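Local coordinates for integron Cassette Protein Hfx_Cass5 (Unidentified, PDB 3IF4), which is of unknown function but is encoded by an integron gene cassette of the mobile metagenome, at residues V40-E44 and S45-Y49. Sequence-based numbering, arbitrary orientation.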
ATOM      1  N   VAL A  40      12.052  -9.010  -7.949  1.00 25.15           N
ATOM      2  CA  VAL A  40      13.443  -9.314  -7.664  1.00 31.10           C
ATOM      3  C   VAL A  40      13.613 -10.834  -7.573  1.00 33.81           C
ATOM      4  O   VAL A  40      13.040 -11.485  -6.696  1.00 32.20           O
ATOM      5  CB  VAL A  40      13.937  -8.656  -6.356  1.00 33.97           C
ATOM      6  CG1 VAL A  40      15.387  -9.063  -6.078  1.00 29.24           C
ATOM      7  CG2 VAL A  40      13.813  -7.143  -6.429  1.00 22.19           C
ATOM      8  N   THR A  41      14.380 -11.389  -8.504  1.00 24.29           N
ATOM      9  CA  THR A  41      14.601 -12.825  -8.576  1.00 27.52           C
ATOM     10  C   THR A  41      15.955 -13.166  -7.970  1.00 24.79           C
ATOM     11  O   THR A  41      16.988 -12.847  -8.550  1.00 32.82           O
ATOM     12  CB  THR A  41      14.595 -13.314 -10.034  1.00 28.97           C
ATOM     13  OG1 THR A  41      13.388 -12.880 -10.676  1.00 30.63           O
ATOM     14  CG2 THR A  41      14.706 -14.837 -10.092  1.00 24.15           C
ATOM     15  N   PRO A  42      15.950 -13.804  -6.793  1.00 28.70           N
ATOM     16  CA  PRO A  42      17.191 -14.168  -6.108  1.00 23.60           C
ATOM     17  C   PRO A  42      17.934 -15.242  -6.891  1.00 28.70           C
ATOM     18  O   PRO A  42      17.318 -15.990  -7.650  1.00 30.43           O
ATOM     19  CB  PRO A  42      16.707 -14.734  -4.771  1.00 23.93           C
ATOM     20  CG  PRO A  42      15.257 -14.326  -4.656  1.00 33.25           C
ATOM     21  CD  PRO A  42      14.760 -14.258  -6.054  1.00 25.46           C
ATOM     22  N   GLY A  43      19.247 -15.310  -6.709  1.00 34.43           N
ATOM     23  CA  GLY A  43      20.063 -16.283  -7.407  1.00 34.23           C
ATOM     24  C   GLY A  43      19.769 -17.718  -7.014  1.00 35.57           C
ATOM     25  O   GLY A  43      19.837 -18.609  -7.851  1.00 39.90           O
ATOM     26  N   GLU A  44      19.434 -17.945  -5.746  1.00 35.31           N
ATOM     27  CA  GLU A  44      19.310 -19.309  -5.243  1.00 40.80           C
ATOM     28  C   GLU A  44      18.280 -19.489  -4.127  1.00 35.27           C
ATOM     29  O   GLU A  44      17.640 -20.529  -4.038  1.00 37.11           O
ATOM     30  CB  GLU A  44      20.684 -19.849  -4.803  1.00 49.59           C
ATOM     31  CG  GLU A  44      21.572 -18.835  -4.084  1.00 64.13           C
ATOM     32  CD  GLU A  44      23.004 -19.332  -3.865  1.00 76.94           C
ATOM     33  OE1 GLU A  44      23.232 -20.563  -3.907  1.00 84.90           O
ATOM     34  OE2 GLU A  44      23.902 -18.487  -3.641  1.00 72.13           O
ATOM     35  N   SER A  45      18.114 -18.483  -3.277  1.00 25.90           N
ATOM     36  CA  SER A  45      17.210 -18.623  -2.141  1.00 40.76           C
ATOM     37  C   SER A  45      15.727 -18.520  -2.519  1.00 34.57           C
ATOM     38  O   SER A  45      15.366 -17.889  -3.516  1.00 28.73           O
ATOM     39  CB  SER A  45      17.547 -17.591  -1.068  1.00 42.61           C
ATOM     40  OG  SER A  45      18.842 -17.812  -0.553  1.00 44.78           O
ATOM     41  N   GLN A  46      14.879 -19.146  -1.709  1.00 36.74           N
ATOM     42  CA  GLN A  46      13.429 -19.007  -1.843  1.00 40.19           C
ATOM     43  C   GLN A  46      12.810 -18.412  -0.566  1.00 37.47           C
ATOM     44  O   GLN A  46      13.301 -18.645   0.538  1.00 41.46           O
ATOM     45  CB  GLN A  46      12.790 -20.356  -2.187  1.00 50.89           C
ATOM     46  CG  GLN A  46      13.236 -21.505  -1.292  1.00 68.79           C
ATOM     47  CD  GLN A  46      12.352 -22.731  -1.434  1.00 84.63           C
ATOM     48  OE1 GLN A  46      12.069 -23.186  -2.545  1.00 91.80           O
ATOM     49  NE2 GLN A  46      11.906 -23.274  -0.304  1.00 85.75           N
ATOM     50  N   PHE A  47      11.735 -17.644  -0.712  1.00 34.20           N
ATOM     51  CA  PHE A  47      11.163 -16.941   0.432  1.00 33.92           C
ATOM     52  C   PHE A  47       9.657 -17.158   0.596  1.00 39.87           C
ATOM     53  O   PHE A  47       8.875 -16.204   0.566  1.00 39.93           O
ATOM     54  CB  PHE A  47      11.471 -15.449   0.337  1.00 35.77           C
ATOM     55  CG  PHE A  47      12.940 -15.127   0.338  1.00 31.81           C
ATOM     56  CD1 PHE A  47      13.656 -15.085  -0.848  1.00 28.69           C
ATOM     57  CD2 PHE A  47      13.604 -14.854   1.527  1.00 26.31           C
ATOM     58  CE1 PHE A  47      15.009 -14.782  -0.853  1.00 26.74           C
ATOM     59  CE2 PHE A  47      14.954 -14.541   1.525  1.00 29.47           C
ATOM     60  CZ  PHE A  47      15.656 -14.502   0.330  1.00 24.50           C
ATOM     61  N   PRO A  48       9.254 -18.418   0.815  1.00 42.81           N
ATOM     62  CA  PRO A  48       7.849 -18.843   0.901  1.00 38.80           C
ATOM     63  C   PRO A  48       7.068 -18.040   1.929  1.00 35.86           C
ATOM     64  O   PRO A  48       5.890 -17.750   1.727  1.00 38.04           O
ATOM     65  CB  PRO A  48       7.949 -20.297   1.381  1.00 36.96           C
ATOM     66  CG  PRO A  48       9.346 -20.719   1.081  1.00 45.70           C
ATOM     67  CD  PRO A  48      10.183 -19.493   1.202  1.00 41.44           C
ATOM     68  N   TYR A  49       7.730 -17.698   3.028  1.00 39.08           N
ATOM     69  CA  TYR A  49       7.096 -17.035   4.162  1.00 40.59           C
ATOM     70  C   TYR A  49       7.387 -15.543   4.203  1.00 36.20           C
ATOM     71  O   TYR A  49       7.155 -14.899   5.233  1.00 38.08           O
ATOM     72  CB  TYR A  49       7.580 -17.665   5.476  1.00 39.29           C
ATOM     73  CG  TYR A  49       6.795 -18.871   5.927  1.00 44.75           C
ATOM     74  CD1 TYR A  49       5.813 -19.436   5.118  1.00 43.62           C
ATOM     75  CD2 TYR A  49       7.051 -19.461   7.161  1.00 51.54           C
ATOM     76  CE1 TYR A  49       5.088 -20.546   5.539  1.00 43.00           C
ATOM     77  CE2 TYR A  49       6.343 -20.568   7.587  1.00 49.37           C
ATOM     78  CZ  TYR A  49       5.362 -21.109   6.775  1.00 49.42           C
ATOM     79  OH  TYR A  49       4.661 -22.216   7.210  1.00 55.42           O
TER
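Pro42 and Phe47 meet where the chain bends sharply after strand 38-42. Pro42 CG lies 3.8 Å from Phe47 CE1. It comes at the edge of the ring, near the ring plane, and not over a face. The pyrrolidine and phenyl groups lie alongside each other but run in opposed senses. Phe47 CG stands beside its own backbone N and anti to the carbonyl carbon (chi1 -61°), and this turns the CD1-CE1 edge of the ring to the proline. The pyrrolidine ring also packs against the backbone carbonyl of Ser45, with Pro42 CB 3.7 Å from Ser45 O. This inner side is the compact part of the contact, and both Pro42 and Phe47 are buried. Trp59 touches Pro42 and Leu66 touches Phe47 within the chain, while Leu94, Val92 and Gln90 of the second subunit pack on Pro42, Ser45 and Phe47 respectively.

The segment is the exit from an inner strand of a four-stranded antiparallel sheet. Gly43 and Glu44 form the bend, and residues 45-49 run on as irregular loop. No hydrogen bond joins residues 40-44 to 45-49, so nonpolar packing and the covalent chain make the local contact.

Ser45 is the junction between the two sides. Its carbonyl faces the proline, and its hydroxyl belongs to the polar side. The looser, solvent side is that of Glu44, whose CB points away from the residues that follow. Its CG lies between the backbone N and the carbonyl carbon (chi1 40°), and from there the extended chain carries OE2 to a salt bridge with Lys23 NZ. Glu25, on strand 23-32, holds the bend with both carboxylate oxygens: OE1 is hydrogen-bonded to Ser45 OG, and OE2 accepts from the backbone N of Glu44.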